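Local atomic coordinates of uncharacterized protein (Bacteroides caccae, PDB entry 4L7A), a protein that is of unknown function but is probably a zinc-dependent metallopeptidase. Residues V63-I68 and D132-Y137; V158-D161 and N167-P170. All coordinates share one frame; numbering follows the deposited sequence.

Interaction 1: residues V63-I68 and D132-Y137; sequences VKLAKI and DRMNEY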
ATOM      1  N   VAL A  63      15.543  -1.776  -9.027  1.00 21.73           N
ATOM      2  CA  VAL A  63      14.973  -1.504 -10.322  1.00 21.45           C
ATOM      3  C   VAL A  63      13.666  -2.278 -10.507  1.00 21.78           C
ATOM      4  O   VAL A  63      12.652  -1.726 -11.007  1.00 21.37           O
ATOM      5  CB  VAL A  63      15.959  -1.890 -11.441  1.00 21.53           C
ATOM      6  CG1 VAL A  63      15.324  -1.700 -12.804  1.00 21.65           C
ATOM      7  CG2 VAL A  63      17.216  -1.048 -11.356  1.00 21.82           C
ATOM      8  N   LYS A  64      13.668  -3.553 -10.119  1.00 22.11           N
ATOM      9  CA  LYS A  64      12.472  -4.382 -10.262  1.00 22.84           C
ATOM     10  C   LYS A  64      11.364  -3.812  -9.438  1.00 21.52           C
ATOM     11  O   LYS A  64      10.264  -3.632  -9.941  1.00 21.98           O
ATOM     12  CB  LYS A  64      12.743  -5.810  -9.825  1.00 24.50           C
ATOM     13  CG  LYS A  64      13.720  -6.480 -10.766  1.00 26.16           C
ATOM     14  CD  LYS A  64      13.819  -7.963 -10.542  1.00 28.96           C
ATOM     15  CE  LYS A  64      15.012  -8.495 -11.273  1.00 32.94           C
ATOM     16  NZ  LYS A  64      15.041  -9.930 -11.044  1.00 37.39           N
ATOM     17  N   LEU A  65      11.671  -3.469  -8.192  1.00 20.80           N
ATOM     18  CA  LEU A  65      10.654  -2.913  -7.290  1.00 22.27           C
ATOM     19  C   LEU A  65      10.116  -1.559  -7.742  1.00 22.53           C
ATOM     20  O   LEU A  65       8.923  -1.330  -7.664  1.00 20.27           O
ATOM     21  CB  LEU A  65      11.186  -2.782  -5.881  1.00 23.02           C
ATOM     22  CG  LEU A  65      11.140  -4.102  -5.164  1.00 25.00           C
ATOM     23  CD1 LEU A  65      11.986  -4.022  -3.904  1.00 26.64           C
ATOM     24  CD2 LEU A  65       9.684  -4.418  -4.782  1.00 24.67           C
ATOM     25  N   ALA A  66      10.981  -0.688  -8.275  1.00 20.53           N
ATOM     26  CA  ALA A  66      10.492   0.577  -8.786  1.00 20.83           C
ATOM     27  C   ALA A  66       9.508   0.354  -9.906  1.00 19.17           C
ATOM     28  O   ALA A  66       8.532   1.086 -10.018  1.00 20.34           O
ATOM     29  CB  ALA A  66      11.611   1.422  -9.268  1.00 22.48           C
ATOM     30  N   LYS A  67       9.719  -0.645 -10.722  1.00 19.54           N
ATOM     31  CA  LYS A  67       8.797  -0.906 -11.842  1.00 20.52           C
ATOM     32  C   LYS A  67       7.511  -1.622 -11.385  1.00 20.45           C
ATOM     33  O   LYS A  67       6.422  -1.383 -11.943  1.00 20.80           O
ATOM     34  CB  LYS A  67       9.458  -1.750 -12.933  1.00 21.71           C
ATOM     35  CG  LYS A  67      10.606  -1.067 -13.643  1.00 22.66           C
ATOM     36  CD  LYS A  67      10.960  -1.775 -14.929  1.00 24.20           C
ATOM     37  CE  LYS A  67      12.003  -0.959 -15.757  1.00 24.98           C
ATOM     38  NZ  LYS A  67      12.330  -1.722 -16.967  1.00 26.63           N
ATOM     39  N   ILE A  68       7.637  -2.515 -10.409  1.00 19.66           N
ATOM     40  CA  ILE A  68       6.475  -3.225  -9.877  1.00 20.06           C
ATOM     41  C   ILE A  68       5.534  -2.248  -9.149  1.00 21.16           C
ATOM     42  O   ILE A  68       4.288  -2.290  -9.319  1.00 19.37           O
ATOM     43  CB  ILE A  68       6.929  -4.374  -9.006  1.00 20.29           C
ATOM     44  CG1 ILE A  68       7.599  -5.414  -9.930  1.00 20.52           C
ATOM     45  CG2 ILE A  68       5.771  -5.003  -8.281  1.00 20.03           C
ATOM     46  CD1 ILE A  68       8.220  -6.606  -9.198  1.00 20.86           C
ATOM     47  N   ASP A 132       0.162 -12.564  -2.860  1.00 23.54           N
ATOM     48  CA  ASP A 132      -0.114 -12.486  -1.394  1.00 24.75           C
ATOM     49  C   ASP A 132       1.035 -11.913  -0.591  1.00 24.79           C
ATOM     50  O   ASP A 132       0.806 -11.168   0.381  1.00 22.84           O
ATOM     51  CB  ASP A 132      -0.487 -13.841  -0.799  1.00 27.56           C
ATOM     52  CG  ASP A 132      -1.835 -14.348  -1.275  1.00 28.73           C
ATOM     53  OD1 ASP A 132      -2.639 -13.562  -1.837  1.00 30.09           O
ATOM     54  OD2 ASP A 132      -2.073 -15.563  -1.064  1.00 31.82           O
ATOM     55  N   ARG A 133       2.271 -12.224  -0.987  1.00 24.06           N
ATOM     56  CA  ARG A 133       3.410 -11.747  -0.191  1.00 25.85           C
ATOM     57  C   ARG A 133       3.710 -10.268  -0.423  1.00 23.73           C
ATOM     58  O   ARG A 133       4.013  -9.539   0.539  1.00 22.86           O
ATOM     59  CB  ARG A 133       4.665 -12.573  -0.493  1.00 29.56           C
ATOM     60  CG  ARG A 133       4.586 -14.069  -0.201  1.00 34.78           C
ATOM     61  CD  ARG A 133       4.718 -14.392   1.258  1.00 36.59           C
ATOM     62  NE  ARG A 133       3.506 -13.986   1.915  1.00 42.18           N
ATOM     63  CZ  ARG A 133       2.433 -14.756   2.105  1.00 46.88           C
ATOM     64  NH1 ARG A 133       2.414 -16.028   1.750  1.00 49.63           N
ATOM     65  NH2 ARG A 133       1.368 -14.232   2.695  1.00 49.05           N
HETATM   66  N   MSE A 134       3.617  -9.815  -1.682  1.00 21.42           N
HETATM   67  CA  MSE A 134       3.788  -8.386  -2.026  1.00 21.01           C
HETATM   68  C   MSE A 134       2.726  -7.521  -1.350  1.00 18.78           C
HETATM   69  O   MSE A 134       2.982  -6.412  -0.876  1.00 19.63           O
HETATM   70  CB  MSE A 134       3.758  -8.136  -3.539  1.00 21.71           C
HETATM   71  CG  MSE A 134       4.843  -8.889  -4.243  1.00 25.67           C
HETATM   72 SE   MSE A 134       6.639  -8.271  -3.733  0.75 30.60          SE
HETATM   73  CE  MSE A 134       6.649  -6.654  -4.811  1.00 27.33           C
ATOM     74  N   ASN A 135       1.522  -8.016  -1.301  1.00 19.42           N
ATOM     75  CA  ASN A 135       0.447  -7.296  -0.574  1.00 20.43           C
ATOM     76  C   ASN A 135       0.720  -7.321   0.932  1.00 19.43           C
ATOM     77  O   ASN A 135       0.614  -6.296   1.621  1.00 18.94           O
ATOM     78  CB  ASN A 135      -0.902  -7.895  -0.924  1.00 20.54           C
ATOM     79  CG  ASN A 135      -1.363  -7.479  -2.286  1.00 22.90           C
ATOM     80  OD1 ASN A 135      -0.948  -6.424  -2.782  1.00 23.99           O
ATOM     81  ND2 ASN A 135      -2.287  -8.253  -2.892  1.00 25.82           N
ATOM     82  N   GLU A 136       1.113  -8.467   1.434  1.00 19.62           N
ATOM     83  CA  GLU A 136       1.355  -8.535   2.875  1.00 23.14           C
ATOM     84  C   GLU A 136       2.521  -7.578   3.273  1.00 21.82           C
ATOM     85  O   GLU A 136       2.392  -6.863   4.214  1.00 22.91           O
ATOM     86  CB  GLU A 136       1.634  -9.960   3.304  1.00 26.12           C
ATOM     87  CG  GLU A 136       1.891 -10.139   4.770  1.00 31.02           C
ATOM     88  CD  GLU A 136       2.550 -11.520   5.110  1.00 36.08           C
ATOM     89  OE1 GLU A 136       2.596 -12.454   4.271  1.00 39.18           O
ATOM     90  OE2 GLU A 136       3.023 -11.663   6.241  1.00 42.54           O
ATOM     91  N   TYR A 137       3.620  -7.562   2.534  1.00 20.10           N
ATOM     92  CA  TYR A 137       4.773  -6.835   2.939  1.00 20.36           C
ATOM     93  C   TYR A 137       4.662  -5.335   2.686  1.00 19.07           C
ATOM     94  O   TYR A 137       5.247  -4.559   3.416  1.00 18.20           O
ATOM     95  CB  TYR A 137       6.005  -7.332   2.141  1.00 21.96           C
ATOM     96  CG  TYR A 137       6.408  -8.766   2.347  1.00 25.05           C
ATOM     97  CD1 TYR A 137       6.209  -9.405   3.567  1.00 27.59           C
ATOM     98  CD2 TYR A 137       7.002  -9.504   1.311  1.00 28.12           C
ATOM     99  CE1 TYR A 137       6.581 -10.752   3.753  1.00 31.12           C
ATOM    100  CE2 TYR A 137       7.375 -10.857   1.495  1.00 30.32           C
ATOM    101  CZ  TYR A 137       7.176 -11.455   2.721  1.00 31.21           C
ATOM    102  OH  TYR A 137       7.517 -12.779   2.914  1.00 36.98           O
TER
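I68 and M134 hold the nearest CA atoms between 63-68 of helix 59-81 and 132-137 of helix 131-153, yet these remain 9.8 Å apart, so side chains alone bridge the interval and no hydrogen bond crosses it. One long residue does most of the reaching: M134, modelled as selenomethionine. Its CE methyl lies 3.8 Å from L65 CD2 and 3.9 Å from I68 CG2, and so touches two branches one helical turn apart. M134 is bent at both its second and third torsions (chi2 -65°, chi3 -77°), which carries CE past the selenium to these two methyls. An unbranched, flexible chain suits the place because it can span the distance between the helices and still fit the surface it meets. On the other helix, I68 offers its short branch: CG2 stands anti to the backbone N and directs a methyl at CE, the two side chains meeting at about a right angle. L65 starts out less directly, and it is the CD2 branch at its far end that makes the contact. All three residues are buried, and leucine and isoleucine are apt here since their methyls leave no polar group to satisfy. The contact is small, 90 Å² in all, and purely apolar. Further along, helix 131-153 carries the HEFAH sequence, consistent with a zincin-type active-site helix. Around the contact, helix 17-35 packs against V63 and A66 through F23, while I68 also meets I262. Y137 O bonds OG1 of T106, just ahead of strand 107-112, and the Y137 ring meets W125 edge-to-face.

Interaction 2: residues V158-D161 and N167-P170; sequences VDYD and NYTP
Y160 and Y168 face each other in a helix-loop return of this putative zinc metallopeptidase, where the loop after helix 160-163 folds back toward that helix. Their long axes, from CG to OH, run nearly at right angles, and the ring planes are inclined by about 36°. The two are not stacked: Y168 brings its hydroxyl obliquely to the Y160 ring, with OH 4.2 Å from CE1. The CB of Y168 is directed at 158-161, and CG stands anti to the carbonyl carbon (chi1 -74°), which sends the ring on toward Y160. Tyrosine suits both places because a broad ring can pack while its far end makes polar bonds. The Y160 ring is buried against I199 and V202 of helix 195-208 and M235 and V236 of helix 211-244, whereas Y168 packs on P195 and meets the F186 ring. Both hydroxyls are hydrogen-bonded to the carboxylate of D198, Y160 to OD1 and Y168 to OD2, so one aspartate spans the 5.6 Å between Y160 OH and Y168 OH and helps hold the ends of both rings. D161 adds a backbone contact: its carbonyl O approaches the edge of the Y168 ring, near the ring plane, 4.1 Å from CE2. The D161 carboxylate is engaged with Y156 OH instead. No direct hydrogen bond joins the two segments; a single water donates to Y160 O, at a modelled 2.5 Å too short to be taken as exact, and to Y168 OH at 2.8 Å.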
ATOM      1  N   VAL A 158     -19.281  11.603   8.302  1.00 29.44           N
ATOM      2  CA  VAL A 158     -19.238  11.450   9.740  1.00 30.83           C
ATOM      3  C   VAL A 158     -20.070  10.274  10.192  1.00 29.46           C
ATOM      4  O   VAL A 158     -19.768   9.675  11.215  1.00 31.03           O
ATOM      5  CB  VAL A 158     -19.714  12.730  10.498  1.00 34.05           C
ATOM      6  CG1 VAL A 158     -18.793  13.885  10.174  1.00 35.20           C
ATOM      7  CG2 VAL A 158     -21.161  13.103  10.161  1.00 34.40           C
ATOM      8  N   ASP A 159     -21.108   9.937   9.447  1.00 28.35           N
ATOM      9  CA  ASP A 159     -21.916   8.764   9.819  1.00 29.21           C
ATOM     10  C   ASP A 159     -21.155   7.419   9.839  1.00 26.30           C
ATOM     11  O   ASP A 159     -21.613   6.499  10.485  1.00 26.10           O
ATOM     12  CB  ASP A 159     -23.144   8.646   8.919  1.00 31.77           C
ATOM     13  CG  ASP A 159     -24.241   9.678   9.243  1.00 34.75           C
ATOM     14  OD1 ASP A 159     -24.207  10.398  10.281  1.00 35.61           O
ATOM     15  OD2 ASP A 159     -25.167   9.733   8.430  1.00 37.64           O
ATOM     16  N   TYR A 160     -19.994   7.313   9.186  1.00 24.14           N
ATOM     17  CA  TYR A 160     -19.204   6.077   9.200  1.00 23.23           C
ATOM     18  C   TYR A 160     -18.856   5.737  10.619  1.00 23.94           C
ATOM     19  O   TYR A 160     -18.912   4.557  11.021  1.00 21.94           O
ATOM     20  CB  TYR A 160     -17.898   6.209   8.379  1.00 23.44           C
ATOM     21  CG  TYR A 160     -17.146   4.937   8.204  1.00 23.33           C
ATOM     22  CD1 TYR A 160     -16.287   4.481   9.185  1.00 24.45           C
ATOM     23  CD2 TYR A 160     -17.276   4.180   7.045  1.00 22.87           C
ATOM     24  CE1 TYR A 160     -15.609   3.280   9.013  1.00 23.94           C
ATOM     25  CE2 TYR A 160     -16.597   3.028   6.854  1.00 22.05           C
ATOM     26  CZ  TYR A 160     -15.779   2.566   7.832  1.00 23.69           C
ATOM     27  OH  TYR A 160     -15.115   1.390   7.628  1.00 23.21           O
ATOM     28  N   ASP A 161     -18.483   6.767  11.364  1.00 24.73           N
ATOM     29  CA  ASP A 161     -18.038   6.612  12.723  1.00 26.98           C
ATOM     30  C   ASP A 161     -19.081   6.008  13.616  1.00 29.17           C
ATOM     31  O   ASP A 161     -18.736   5.367  14.597  1.00 30.74           O
ATOM     32  CB  ASP A 161     -17.659   7.964  13.294  1.00 29.02           C
ATOM     33  CG  ASP A 161     -16.421   8.556  12.640  1.00 29.34           C
ATOM     34  OD1 ASP A 161     -15.878   8.026  11.670  1.00 32.32           O
ATOM     35  OD2 ASP A 161     -15.968   9.610  13.072  1.00 35.49           O
ATOM     36  N   ASN A 167     -17.846  -0.394  19.814  1.00 28.70           N
ATOM     37  CA  ASN A 167     -17.008  -1.581  19.674  1.00 27.14           C
ATOM     38  C   ASN A 167     -15.536  -1.323  19.363  1.00 27.29           C
ATOM     39  O   ASN A 167     -14.777  -2.281  19.234  1.00 25.49           O
ATOM     40  CB  ASN A 167     -17.616  -2.485  18.597  1.00 26.90           C
ATOM     41  CG  ASN A 167     -18.872  -3.141  19.069  1.00 27.35           C
ATOM     42  OD1 ASN A 167     -18.982  -3.431  20.219  1.00 30.84           O
ATOM     43  ND2 ASN A 167     -19.831  -3.332  18.204  1.00 26.18           N
ATOM     44  N   TYR A 168     -15.141  -0.053  19.267  1.00 25.27           N
ATOM     45  CA  TYR A 168     -13.758   0.288  19.018  1.00 25.95           C
ATOM     46  C   TYR A 168     -12.905   0.083  20.278  1.00 27.82           C
ATOM     47  O   TYR A 168     -13.375   0.254  21.366  1.00 27.57           O
ATOM     48  CB  TYR A 168     -13.646   1.742  18.541  1.00 23.82           C
ATOM     49  CG  TYR A 168     -14.107   1.925  17.100  1.00 23.00           C
ATOM     50  CD1 TYR A 168     -13.332   1.471  16.051  1.00 21.79           C
ATOM     51  CD2 TYR A 168     -15.329   2.476  16.801  1.00 24.52           C
ATOM     52  CE1 TYR A 168     -13.726   1.613  14.744  1.00 21.76           C
ATOM     53  CE2 TYR A 168     -15.773   2.619  15.448  1.00 24.15           C
ATOM     54  CZ  TYR A 168     -14.954   2.169  14.437  1.00 22.43           C
ATOM     55  OH  TYR A 168     -15.315   2.292  13.134  1.00 22.92           O
ATOM     56  N   THR A 169     -11.641  -0.258  20.098  1.00 27.73           N
ATOM     57  CA  THR A 169     -10.691  -0.328  21.226  1.00 28.53           C
ATOM     58  C   THR A 169      -9.438   0.455  20.843  1.00 27.79           C
ATOM     59  O   THR A 169      -8.489  -0.121  20.317  1.00 27.31           O
ATOM     60  CB  THR A 169     -10.373  -1.788  21.619  1.00 28.10           C
ATOM     61  OG1 THR A 169      -9.878  -2.510  20.484  1.00 28.97           O
ATOM     62  CG2 THR A 169     -11.632  -2.467  22.153  1.00 26.92           C
ATOM     63  N   PRO A 170      -9.460   1.795  21.036  1.00 28.00           N
ATOM     64  CA  PRO A 170      -8.346   2.640  20.564  1.00 27.83           C
ATOM     65  C   PRO A 170      -7.029   2.193  21.192  1.00 25.83           C
ATOM     66  O   PRO A 170      -6.039   2.199  20.541  1.00 25.96           O
ATOM     67  CB  PRO A 170      -8.713   4.067  21.003  1.00 29.14           C
ATOM     68  CG  PRO A 170     -10.179   4.022  21.406  1.00 31.24           C
ATOM     69  CD  PRO A 170     -10.579   2.568  21.602  1.00 31.00           C
TER
HETATM   70  O   HOH W   1     -18.051   2.689  12.510  1.00 28.79           O

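How the interactions relate
The centre of interaction 1 lies about 10 Å from the centre of the chain and that of interaction 2 about 23 Å, on the opposite side, with 32 Å between the centres of the two contacts. Helix 131-153 contributes to the first; helix 160-163, the next helix in the chain, takes part with its first turn in the second, so the contacts follow one another without sharing an element. The chemistry changes with place. Between 63-68 and 132-137, the two helical segments touch through buried methyl groups. Between 158-161 and 167-170, a short helix and a loop are partly buried, and aromatic rings combine with water and a shared carboxylate to join them.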